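Local coordinates for amino Transferase (Eubacterium rectale, PDB 3ELE), which probably transfers amino groups between amino acids and 2-oxo acids, using bound pyridoxal-5'-phosphate as cofactor, at residues A118-A123 and N142-R147; Y124-T129 and R147-P152; F334-K339 and I373-D378; K353-L358 and F389-K394. All blocks are in the same frame, centred on the assembly; numbering follows the deposited sequence.

How the interactions relate
From the N terminus, residues 118-123 and 124-129 run from the end of helix 108-119 into strand 126-130. Helix 136-143 then brings the chain back, so that 142-147 closes interaction 1 and 147-152 closes interaction 2. These two cross along the chain and share Arg-147; they join helix ends and neighbouring strands of the sheet in the large domain. Interactions 3 and 4 follow in series and also cross: 334-339 opens first, then 353-358, before 373-378 and 389-394 close them in turn. Ile-373 packs on Phe-389, linking the antiparallel sheet to helix 379-396. The centres of interactions 2 and 3 lie about 26 Å apart.

Interaction 1 (A118-A123 and N142-R147); sequences ALTSDA and NAAGAR
Thr-120 and Ala-144, both near the C-terminal end of a helix, face each other with CA atoms 6.4 Å apart, and further along Ala-123 and Ala-146 come closer, to 5.4 Å between CA atoms. Thr-120 has the largest share of the contact. Its chi1 of -53° sets OG1 beside the backbone N and CG2 anti to that N. The methyl CG2 rests 3.3 Å from Ala-144 O, while OG1 lies 3.6 Å from Ala-144 CB and 3.8 Å from Ala-146 CB. A threonine suits this place because its methyl packs across the contact while its buried hydroxyl is hydrogen-bonded to Phe-116 O in the preceding helical turn. The two alanines suit theirs because a lone CB lets the chains approach. An alanine at Thr-120 would probably open a gap against both alanine methyls and leave Phe-116 O without its hydroxyl partner.

Gly-145 has a phi of 93°, at which a CB would press on the carbonyl oxygen of Ala-144. Its carbonyl oxygen receives a CA-H...O contact from Ala-123, with CA 3.5 Å from Gly-145 O. Behind the turn, Asn-142 ND2 donates to Ala-146 O at 3.2 Å, a bond bent to 141°, and its OD1 is bonded to Lys-138. Asn-5 of the second subunit is hydrogen-bonded to Thr-120 O, which places the contact close to the dimer interface. Gly-145 ends helix 136-143 in a Schellman motif, here serving as the helix-to-strand turn of an alpha/beta domain of the class I and II aminotransferase fold.

Interaction 2 (Y124-T129 and R147-P152); sequences YDEFIT and RLVEVP
Leu-148 sets CG anti to its backbone N (chi1 -171°), and Thr-129 turns OG1 anti to its own N, which places CG2 between N and the carbonyl carbon and facing the leucine. The whole branched end of Leu-148 packs on Thr-129 CG2, with CD1 3.8 Å from it, and CD1 reaches on to 3.4 Å from Phe-127 O. An alanine at Leu-148 would probably open a gap beside Thr-129 CG2 and over Phe-127 O. Ile-177 and Lys-138 also border this side chain. On the other face, Ile-128 CG2 presses on Val-151 CG2 at 3.4 Å, tighter than usual for two methyls; beta-branched residues pack the part of this face that helix 162-167 covers.

The backbones form a parallel pair, strand axes 32° apart, joined by five hydrogen bonds that run from Arg-147 N to Asp-125 O through to Val-151 N to Thr-129 O. With helix 136-143 between them the strands make a beta-alpha-beta unit, and 147-151 is the outermost strand at this end of the chain's mixed sheet.

At the exposed end, Arg-147 lies alongside Tyr-124, its NH2 at the ring edge 3.9 Å from Tyr-124 CD1, with the two planes 61° apart. A water donates to Tyr-124 O and to Glu-126 OE2 and weakly accepts from Arg-147 NH2, bridging two opposite charges that do not touch directly. Glu-126 also passes its chain over Val-149 CG2, while its OE1 is bonded to Asn-170. At the far end, Thr-129 packs on Tyr-137, a residue of the cofactor pocket.

Interaction 3 (F334-K339 and I373-D378); sequences FYMFVK and ISYCVD
Phe-334 meets 373-378 with CB and one side of its ring. Its CB lies 4.0 Å from Tyr-375 CE1. A chi1 of 47° puts CG between the backbone N and the carbonyl carbon, and there it lies 3.9 Å from Cys-376 CB. CD2 is 4.1 Å from Cys-376 CB, CD1 is 3.4 Å from Cys-376 SG, and CE1 follows at 3.6 Å from the same sulfur. The cysteine CB therefore stands over one ring face, 14° off the normal in a CH-pi contact, while SG approaches obliquely as a sulfur-aromatic partner. A compact cysteine suits the centre of this inverse gamma turn, since it brings carbon and sulfur together onto the ring. Beyond the segment, the ring meets Tyr-220 edge-to-face and also Tyr-309.

Tyr-375 spreads its ring over the backbone of Phe-334, whose carbonyl carbon sits above one face toward the rim. Its hydroxyl donates to a water that in turn donates to Tyr-335 O. Met-336, deposited as selenomethionine, crosses this tyrosine at about a right angle, with CB 4.1 Å from Tyr-375 CE2. The strands are joined by Met-336 N to Ile-373 O and the return bond from Ile-373 N, and just past them Tyr-375 N donates to Phe-334 O.

Tyr-335 takes Phe-334 CD1 over one face, and Ser-374 OG, itself bonded to Ser-41 O, lies in the plane of that ring, 3.4 Å from Tyr-335 CD1. The hydroxyl of Tyr-335 is hydrogen-bonded to that of Tyr-220. Through Tyr-335 this small-domain sheet reaches the pyridoxal-5'-phosphate site, as expected for the class I and II aminotransferase fold.

Interaction 4 (K353-L358 and F389-K394); sequences KEEDVL and FEKIYK. With EDO (1,2-ethanediol), chain G.
Glu-355 and Lys-391 are opposite in charge, yet they meet mainly through the lysine's carbon chain. Glu-355 OE1 is 3.5 Å from Lys-391 CD but 3.8 Å from Lys-391 NZ, which makes only a long salt bridge. The glutamate is bent at chi2 (-54°), and the lysine, extended beyond CG, crosses it at about a right angle. The other carboxylate oxygen, OE2, forms a salt bridge with Lys-395 on the same helix, 379-396.

Below the charges the contact turns apolar. Glu-355 CG slides past Ile-392 CG1 at 3.8 Å, the two side chains running in opposite directions, so the methylenes of an acidic residue join the packing. Val-357 then divides its two methyls between two partners. CG1, anti to the backbone N (chi1 173°), touches Phe-389 CZ at 3.6 Å, and CG2 meets Ile-392 CD1, also at 3.6 Å. A beta-branched residue suits this place because one short side chain serves both. Phe-389 also packs on Phe-40 and Leu-320, and Ile-392 packs on Phe-348 of helix 345-353.

That helix ends in a Schellman motif with Asp-356 at positive phi: Asp-356 N is bonded to Lys-353 O at 3.1 Å, and Val-357 N to Ala-352 O. The chain then enters strand 357-358, which pairs with strand 38-39. A 1,2-ethanediol, probably from the crystallisation liquor, donates through O1 to Glu-354 O. The chemistry is thus graded, with valine, isoleucine and phenylalanine buried beneath a carboxylate that two lysines attend, and their positive charges are likely to keep Glu-355 ionised.

Interaction 1 (A118-A123 and N142-R147)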
# COMPACT_ATOMS: atom_id res chain seq x y z
N ALA A 118 7.63 -12.30 -0.40
CA ALA A 118 8.12 -13.15 0.70
C ALA A 118 8.67 -14.49 0.21
O ALA A 118 9.64 -14.99 0.74
CB ALA A 118 7.00 -13.39 1.75
N LEU A 119 8.03 -15.06 -0.79
CA LEU A 119 8.44 -16.37 -1.32
C LEU A 119 9.52 -16.36 -2.40
O LEU A 119 10.12 -17.39 -2.59
CB LEU A 119 7.20 -17.14 -1.79
CG LEU A 119 6.25 -17.58 -0.66
CD1 LEU A 119 5.04 -18.21 -1.25
CD2 LEU A 119 6.96 -18.58 0.29
N THR A 120 9.80 -15.24 -3.08
CA THR A 120 10.83 -15.21 -4.17
C THR A 120 12.29 -15.02 -3.67
O THR A 120 12.67 -13.96 -3.14
CB THR A 120 10.48 -14.16 -5.24
OG1 THR A 120 9.14 -14.39 -5.71
CG2 THR A 120 11.46 -14.21 -6.45
N SER A 121 13.12 -16.04 -3.86
CA SER A 121 14.52 -16.00 -3.43
C SER A 121 15.51 -16.08 -4.61
O SER A 121 16.74 -16.12 -4.38
CB SER A 121 14.76 -17.13 -2.43
OG SER A 121 14.59 -18.41 -3.02
N ASP A 122 15.02 -16.08 -5.85
CA ASP A 122 15.87 -16.29 -7.03
C ASP A 122 15.14 -15.86 -8.30
O ASP A 122 13.91 -15.99 -8.40
CB ASP A 122 16.30 -17.78 -7.06
CG ASP A 122 17.25 -18.13 -8.18
OD1 ASP A 122 16.79 -18.26 -9.33
OD2 ASP A 122 18.46 -18.35 -7.92
N ALA A 123 15.90 -15.34 -9.27
CA ALA A 123 15.38 -14.89 -10.56
C ALA A 123 14.66 -15.99 -11.35
O ALA A 123 13.79 -15.69 -12.18
CB ALA A 123 16.55 -14.30 -11.43
N ASN A 142 6.27 -10.88 -11.57
CA ASN A 142 7.40 -10.17 -12.17
C ASN A 142 7.94 -9.09 -11.24
O ASN A 142 9.15 -8.97 -11.12
CB ASN A 142 7.05 -9.54 -13.53
CG ASN A 142 6.81 -10.56 -14.63
OD1 ASN A 142 6.40 -10.17 -15.71
ND2 ASN A 142 7.05 -11.85 -14.37
N ALA A 143 7.05 -8.36 -10.55
CA ALA A 143 7.48 -7.34 -9.57
C ALA A 143 8.30 -7.91 -8.41
O ALA A 143 9.09 -7.18 -7.81
CB ALA A 143 6.30 -6.53 -9.03
N ALA A 144 8.10 -9.19 -8.09
CA ALA A 144 8.89 -9.89 -7.05
C ALA A 144 10.19 -10.47 -7.60
O ALA A 144 10.96 -11.00 -6.82
CB ALA A 144 8.06 -11.00 -6.42
N GLY A 145 10.41 -10.41 -8.91
CA GLY A 145 11.60 -10.95 -9.56
C GLY A 145 11.47 -12.37 -10.08
O GLY A 145 12.47 -12.94 -10.53
N ALA A 146 10.24 -12.92 -10.07
CA ALA A 146 9.97 -14.31 -10.47
C ALA A 146 9.28 -14.33 -11.82
O ALA A 146 9.10 -13.30 -12.46
CB ALA A 146 9.12 -15.01 -9.42
N ARG A 147 8.92 -15.53 -12.27
CA ARG A 147 8.25 -15.72 -13.55
C ARG A 147 6.95 -16.50 -13.41
O ARG A 147 6.77 -17.27 -12.48
CB ARG A 147 9.21 -16.35 -14.56
CG ARG A 147 10.18 -15.30 -15.14
CD ARG A 147 10.87 -15.84 -16.37
NE ARG A 147 11.77 -16.94 -16.04
CZ ARG A 147 12.37 -17.73 -16.93
NH1 ARG A 147 12.17 -17.57 -18.24
NH2 ARG A 147 13.20 -18.69 -16.50

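Interaction 2 (Y124-T129 and R147-P152)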
# COMPACT_ATOMS: atom_id res chain seq x y z
N TYR A 124 15.04 -17.24 -11.10
CA TYR A 124 14.45 -18.37 -11.80
C TYR A 124 13.24 -19.01 -11.12
O TYR A 124 12.68 -19.95 -11.67
CB TYR A 124 15.53 -19.39 -12.13
CG TYR A 124 16.63 -18.83 -12.99
CD1 TYR A 124 16.34 -18.26 -14.23
CD2 TYR A 124 17.98 -18.91 -12.60
CE1 TYR A 124 17.33 -17.75 -15.06
CE2 TYR A 124 19.01 -18.40 -13.43
CZ TYR A 124 18.67 -17.82 -14.67
OH TYR A 124 19.64 -17.32 -15.50
N ASP A 125 12.81 -18.46 -9.97
CA ASP A 125 11.59 -18.91 -9.28
C ASP A 125 10.36 -18.78 -10.17
O ASP A 125 10.21 -17.77 -10.87
CB ASP A 125 11.34 -18.10 -8.01
CG ASP A 125 12.29 -18.46 -6.89
OD1 ASP A 125 13.13 -19.37 -7.06
OD2 ASP A 125 12.19 -17.83 -5.84
N GLU A 126 9.52 -19.81 -10.15
CA GLU A 126 8.29 -19.84 -10.95
C GLU A 126 7.05 -19.94 -10.08
O GLU A 126 7.06 -20.66 -9.07
CB GLU A 126 8.33 -21.01 -11.91
CG GLU A 126 9.43 -20.89 -12.98
CD GLU A 126 9.65 -22.16 -13.83
OE1 GLU A 126 8.99 -23.20 -13.61
OE2 GLU A 126 10.53 -22.12 -14.71
N PHE A 127 6.01 -19.18 -10.45
CA PHE A 127 4.69 -19.30 -9.85
C PHE A 127 3.74 -19.71 -10.97
O PHE A 127 3.77 -19.13 -12.07
CB PHE A 127 4.24 -18.01 -9.15
CG PHE A 127 5.05 -17.71 -7.93
CD1 PHE A 127 4.69 -18.24 -6.68
CD2 PHE A 127 6.20 -16.92 -8.02
CE1 PHE A 127 5.47 -17.98 -5.52
CE2 PHE A 127 6.98 -16.65 -6.88
CZ PHE A 127 6.61 -17.16 -5.62
N ILE A 128 2.91 -20.71 -10.69
CA ILE A 128 2.00 -21.30 -11.64
C ILE A 128 0.60 -20.72 -11.46
O ILE A 128 0.10 -20.65 -10.33
CB ILE A 128 1.91 -22.84 -11.50
CG1 ILE A 128 3.24 -23.52 -11.85
CG2 ILE A 128 0.84 -23.45 -12.42
CD1 ILE A 128 3.17 -25.00 -11.66
N THR A 129 -0.00 -20.33 -12.58
CA THR A 129 -1.41 -19.84 -12.61
C THR A 129 -2.16 -20.85 -13.50
O THR A 129 -1.54 -21.48 -14.39
CB THR A 129 -1.52 -18.39 -13.08
OG1 THR A 129 -2.88 -17.92 -12.93
CG2 THR A 129 -1.09 -18.22 -14.53
N ARG A 147 8.92 -15.53 -12.27
CA ARG A 147 8.25 -15.72 -13.55
C ARG A 147 6.95 -16.50 -13.41
O ARG A 147 6.77 -17.27 -12.48
CB ARG A 147 9.21 -16.35 -14.56
CG ARG A 147 10.18 -15.30 -15.14
CD ARG A 147 10.87 -15.84 -16.37
NE ARG A 147 11.77 -16.94 -16.04
CZ ARG A 147 12.37 -17.73 -16.93
NH1 ARG A 147 12.17 -17.57 -18.24
NH2 ARG A 147 13.20 -18.69 -16.50
N LEU A 148 6.03 -16.22 -14.33
CA LEU A 148 4.72 -16.83 -14.33
C LEU A 148 4.70 -17.97 -15.34
O LEU A 148 5.23 -17.84 -16.45
CB LEU A 148 3.67 -15.80 -14.66
CG LEU A 148 2.22 -16.26 -14.49
CD1 LEU A 148 1.91 -16.48 -13.00
CD2 LEU A 148 1.30 -15.23 -15.10
N VAL A 149 4.10 -19.09 -14.94
CA VAL A 149 3.93 -20.29 -15.78
C VAL A 149 2.42 -20.53 -15.84
O VAL A 149 1.79 -20.65 -14.81
CB VAL A 149 4.69 -21.47 -15.16
CG1 VAL A 149 4.41 -22.79 -15.90
CG2 VAL A 149 6.14 -21.16 -15.20
N GLU A 150 1.85 -20.56 -17.05
CA GLU A 150 0.43 -20.78 -17.26
C GLU A 150 0.11 -22.23 -17.52
O GLU A 150 0.74 -22.83 -18.39
CB GLU A 150 -0.08 -20.00 -18.48
CG GLU A 150 0.09 -18.51 -18.38
CD GLU A 150 -0.42 -17.75 -19.60
OE1 GLU A 150 -1.11 -18.33 -20.47
OE2 GLU A 150 -0.16 -16.53 -19.66
N VAL A 151 -0.88 -22.77 -16.79
CA VAL A 151 -1.41 -24.10 -17.10
C VAL A 151 -2.57 -23.87 -18.08
O VAL A 151 -3.48 -23.05 -17.78
CB VAL A 151 -1.87 -24.88 -15.87
CG1 VAL A 151 -2.45 -26.24 -16.30
CG2 VAL A 151 -0.71 -25.07 -14.91
N PRO A 152 -2.55 -24.52 -19.28
CA PRO A 152 -3.68 -24.40 -20.23
C PRO A 152 -5.04 -24.77 -19.62
O PRO A 152 -5.12 -25.68 -18.78
CB PRO A 152 -3.31 -25.37 -21.36
CG PRO A 152 -1.86 -25.47 -21.30
CD PRO A 152 -1.47 -25.36 -19.85
O HOH W 1 12.53 -20.51 -14.23

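Interaction 3 (F334-K339 and I373-D378)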
# COMPACT_ATOMS: atom_id res chain seq x y z
N PHE A 334 -18.57 -12.68 -10.57
CA PHE A 334 -19.58 -11.97 -11.40
C PHE A 334 -19.16 -11.77 -12.87
O PHE A 334 -19.43 -10.73 -13.48
CB PHE A 334 -20.13 -10.71 -10.71
CG PHE A 334 -19.09 -9.81 -10.08
CD1 PHE A 334 -18.04 -9.26 -10.84
CD2 PHE A 334 -19.23 -9.39 -8.75
CE1 PHE A 334 -17.11 -8.37 -10.25
CE2 PHE A 334 -18.32 -8.50 -8.16
CZ PHE A 334 -17.26 -7.99 -8.90
N TYR A 335 -18.54 -12.82 -13.42
CA TYR A 335 -18.08 -12.87 -14.79
C TYR A 335 -18.64 -14.11 -15.47
O TYR A 335 -18.60 -15.21 -14.89
CB TYR A 335 -16.56 -12.93 -14.80
CG TYR A 335 -15.91 -11.88 -13.95
CD1 TYR A 335 -15.86 -10.55 -14.37
CD2 TYR A 335 -15.37 -12.20 -12.71
CE1 TYR A 335 -15.26 -9.57 -13.58
CE2 TYR A 335 -14.78 -11.24 -11.91
CZ TYR A 335 -14.73 -9.91 -12.35
OH TYR A 335 -14.13 -8.96 -11.58
N MSE A 336 -19.20 -13.96 -16.67
CA MSE A 336 -19.65 -15.10 -17.44
C MSE A 336 -18.67 -15.35 -18.59
O MSE A 336 -18.31 -14.42 -19.33
CB MSE A 336 -21.06 -14.92 -17.95
CG MSE A 336 -21.63 -16.22 -18.53
SE MSE A 336 -23.48 -16.11 -18.73
CE MSE A 336 -23.94 -16.09 -16.89
N PHE A 337 -18.27 -16.62 -18.73
CA PHE A 337 -17.31 -17.06 -19.74
C PHE A 337 -18.14 -17.68 -20.88
O PHE A 337 -18.81 -18.71 -20.68
CB PHE A 337 -16.31 -18.03 -19.10
CG PHE A 337 -14.91 -17.88 -19.59
CD1 PHE A 337 -14.24 -16.67 -19.43
CD2 PHE A 337 -14.21 -18.96 -20.14
CE1 PHE A 337 -12.95 -16.51 -19.89
CE2 PHE A 337 -12.90 -18.81 -20.57
CZ PHE A 337 -12.27 -17.58 -20.43
N VAL A 338 -18.13 -17.02 -22.04
CA VAL A 338 -18.95 -17.39 -23.21
C VAL A 338 -18.03 -17.71 -24.39
O VAL A 338 -17.02 -17.00 -24.62
CB VAL A 338 -19.91 -16.24 -23.58
CG1 VAL A 338 -20.82 -16.58 -24.79
CG2 VAL A 338 -20.76 -15.86 -22.38
N LYS A 339 -18.33 -18.79 -25.11
CA LYS A 339 -17.54 -19.15 -26.28
C LYS A 339 -17.81 -18.17 -27.43
O LYS A 339 -18.97 -17.87 -27.73
CB LYS A 339 -17.74 -20.61 -26.74
CG LYS A 339 -16.62 -20.92 -27.74
CD LYS A 339 -16.26 -22.30 -28.10
CE LYS A 339 -14.82 -22.25 -28.76
NZ LYS A 339 -14.49 -20.98 -29.59
N ILE A 373 -17.81 -11.69 -20.04
CA ILE A 373 -18.92 -10.74 -19.96
C ILE A 373 -19.18 -10.52 -18.46
O ILE A 373 -19.61 -11.43 -17.76
CB ILE A 373 -20.19 -11.32 -20.66
CG1 ILE A 373 -19.87 -11.79 -22.09
CG2 ILE A 373 -21.32 -10.32 -20.65
CD1 ILE A 373 -21.08 -12.20 -22.95
N SER A 374 -18.87 -9.34 -17.94
CA SER A 374 -19.09 -9.03 -16.52
C SER A 374 -20.57 -8.74 -16.34
O SER A 374 -21.17 -8.10 -17.22
CB SER A 374 -18.27 -7.81 -16.09
OG SER A 374 -16.89 -7.99 -16.36
N TYR A 375 -21.16 -9.23 -15.25
CA TYR A 375 -22.60 -8.96 -14.95
C TYR A 375 -22.85 -8.20 -13.65
O TYR A 375 -24.01 -8.09 -13.21
CB TYR A 375 -23.48 -10.20 -15.13
CG TYR A 375 -23.08 -11.41 -14.36
CD1 TYR A 375 -23.52 -11.61 -13.05
CD2 TYR A 375 -22.28 -12.40 -14.94
CE1 TYR A 375 -23.15 -12.75 -12.33
CE2 TYR A 375 -21.93 -13.56 -14.22
CZ TYR A 375 -22.39 -13.71 -12.91
OH TYR A 375 -22.05 -14.82 -12.16
N CYS A 376 -21.79 -7.57 -13.12
CA CYS A 376 -21.86 -6.56 -12.05
C CYS A 376 -22.31 -5.24 -12.76
O CYS A 376 -21.64 -4.19 -12.77
CB CYS A 376 -20.50 -6.43 -11.34
SG CYS A 376 -19.07 -6.42 -12.49
N VAL A 377 -23.49 -5.34 -13.36
CA VAL A 377 -24.07 -4.32 -14.23
C VAL A 377 -25.53 -4.19 -13.86
O VAL A 377 -26.04 -4.96 -13.04
CB VAL A 377 -23.97 -4.76 -15.73
CG1 VAL A 377 -22.50 -5.00 -16.15
CG2 VAL A 377 -24.84 -6.01 -16.01
N ASP A 378 -26.20 -3.24 -14.50
CA ASP A 378 -27.60 -2.98 -14.25
C ASP A 378 -28.45 -4.08 -14.88
O ASP A 378 -28.28 -4.40 -16.06
CB ASP A 378 -27.99 -1.61 -14.82
CG ASP A 378 -29.26 -1.06 -14.22
OD1 ASP A 378 -30.34 -1.72 -14.29
OD2 ASP A 378 -29.19 0.06 -13.68
O HOH W 2 -19.59 -15.42 -12.45

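Interaction 4 (K353-L358 and F389-K394)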
# COMPACT_ATOMS: atom_id res chain seq x y z
N LYS A 353 -18.78 -5.19 -30.89
CA LYS A 353 -18.60 -3.71 -30.85
C LYS A 353 -19.48 -2.98 -31.89
O LYS A 353 -19.96 -1.89 -31.61
CB LYS A 353 -17.12 -3.32 -31.03
CG LYS A 353 -16.59 -2.37 -30.01
CD LYS A 353 -15.12 -2.10 -30.28
CE LYS A 353 -14.40 -1.53 -29.10
NZ LYS A 353 -12.96 -1.27 -29.42
N GLU A 354 -19.72 -3.60 -33.06
CA GLU A 354 -20.61 -3.03 -34.10
C GLU A 354 -22.06 -2.79 -33.63
O GLU A 354 -22.77 -1.99 -34.26
CB GLU A 354 -20.69 -3.91 -35.37
CG GLU A 354 -19.38 -4.17 -36.12
CD GLU A 354 -19.56 -5.01 -37.41
OE1 GLU A 354 -20.60 -5.70 -37.57
OE2 GLU A 354 -18.65 -4.99 -38.27
N GLU A 355 -22.50 -3.50 -32.59
CA GLU A 355 -23.85 -3.35 -32.01
C GLU A 355 -23.79 -2.81 -30.57
O GLU A 355 -24.75 -2.98 -29.80
CB GLU A 355 -24.59 -4.71 -32.03
CG GLU A 355 -24.59 -5.44 -33.38
CD GLU A 355 -25.10 -4.58 -34.53
OE1 GLU A 355 -26.04 -3.79 -34.31
OE2 GLU A 355 -24.55 -4.70 -35.65
N ASP A 356 -22.68 -2.15 -30.24
CA ASP A 356 -22.43 -1.54 -28.93
C ASP A 356 -22.46 -2.48 -27.72
O ASP A 356 -22.80 -2.07 -26.61
CB ASP A 356 -23.32 -0.30 -28.75
CG ASP A 356 -22.93 0.84 -29.67
OD1 ASP A 356 -21.78 1.32 -29.53
OD2 ASP A 356 -23.78 1.28 -30.48
N VAL A 357 -22.04 -3.73 -27.96
CA VAL A 357 -21.87 -4.73 -26.91
C VAL A 357 -20.38 -4.77 -26.63
O VAL A 357 -19.59 -5.16 -27.51
CB VAL A 357 -22.41 -6.11 -27.34
CG1 VAL A 357 -22.07 -7.17 -26.29
CG2 VAL A 357 -23.94 -6.02 -27.56
N LEU A 358 -20.00 -4.36 -25.42
CA LEU A 358 -18.63 -4.26 -25.00
C LEU A 358 -18.26 -5.46 -24.12
O LEU A 358 -18.54 -5.50 -22.93
CB LEU A 358 -18.37 -2.90 -24.33
CG LEU A 358 -19.00 -1.67 -25.01
CD1 LEU A 358 -18.59 -0.39 -24.30
CD2 LEU A 358 -18.64 -1.59 -26.47
N PHE A 389 -27.34 -8.76 -28.89
CA PHE A 389 -26.78 -10.13 -28.84
C PHE A 389 -27.33 -11.06 -29.94
O PHE A 389 -26.57 -11.82 -30.54
CB PHE A 389 -26.99 -10.80 -27.48
CG PHE A 389 -25.97 -10.41 -26.46
CD1 PHE A 389 -24.63 -10.80 -26.62
CD2 PHE A 389 -26.32 -9.67 -25.33
CE1 PHE A 389 -23.67 -10.46 -25.68
CE2 PHE A 389 -25.34 -9.32 -24.37
CZ PHE A 389 -24.03 -9.71 -24.55
N GLU A 390 -28.64 -10.97 -30.17
CA GLU A 390 -29.32 -11.71 -31.22
C GLU A 390 -28.81 -11.31 -32.61
O GLU A 390 -28.61 -12.17 -33.47
CB GLU A 390 -30.84 -11.47 -31.11
CG GLU A 390 -31.73 -12.26 -32.05
CD GLU A 390 -33.22 -11.93 -31.83
OE1 GLU A 390 -33.58 -10.75 -31.58
OE2 GLU A 390 -34.03 -12.86 -31.94
N LYS A 391 -28.61 -10.00 -32.82
CA LYS A 391 -28.10 -9.48 -34.10
C LYS A 391 -26.65 -9.90 -34.33
O LYS A 391 -26.28 -10.25 -35.46
CB LYS A 391 -28.26 -7.96 -34.17
CG LYS A 391 -27.96 -7.36 -35.54
CD LYS A 391 -28.45 -5.93 -35.63
CE LYS A 391 -28.05 -5.29 -36.96
NZ LYS A 391 -28.59 -3.90 -37.12
N ILE A 392 -25.83 -9.87 -33.28
CA ILE A 392 -24.43 -10.33 -33.35
C ILE A 392 -24.39 -11.81 -33.80
O ILE A 392 -23.67 -12.15 -34.73
CB ILE A 392 -23.67 -10.16 -32.00
CG1 ILE A 392 -23.48 -8.68 -31.65
CG2 ILE A 392 -22.30 -10.85 -32.05
CD1 ILE A 392 -23.21 -8.46 -30.17
N TYR A 393 -25.20 -12.64 -33.14
CA TYR A 393 -25.34 -14.07 -33.44
C TYR A 393 -25.69 -14.30 -34.92
O TYR A 393 -25.06 -15.13 -35.58
CB TYR A 393 -26.42 -14.69 -32.55
CG TYR A 393 -26.39 -16.19 -32.59
CD1 TYR A 393 -25.51 -16.89 -31.77
CD2 TYR A 393 -27.24 -16.91 -33.44
CE1 TYR A 393 -25.45 -18.27 -31.78
CE2 TYR A 393 -27.19 -18.31 -33.46
CZ TYR A 393 -26.29 -18.96 -32.62
OH TYR A 393 -26.21 -20.31 -32.60
N LYS A 394 -26.69 -13.56 -35.40
CA LYS A 394 -27.12 -13.54 -36.81
C LYS A 394 -26.02 -13.23 -37.84
O LYS A 394 -26.11 -13.71 -38.97
CB LYS A 394 -28.29 -12.55 -37.06
CG LYS A 394 -29.69 -13.16 -37.15
CD LYS A 394 -30.32 -13.52 -35.82
CE LYS A 394 -31.76 -14.02 -36.06
NZ LYS A 394 -32.49 -14.29 -34.78
C1 EDO G . -21.36 0.88 -34.29
O1 EDO G . -21.91 0.42 -35.53
C2 EDO G . -20.49 2.09 -34.55
O2 EDO G . -19.46 2.15 -33.56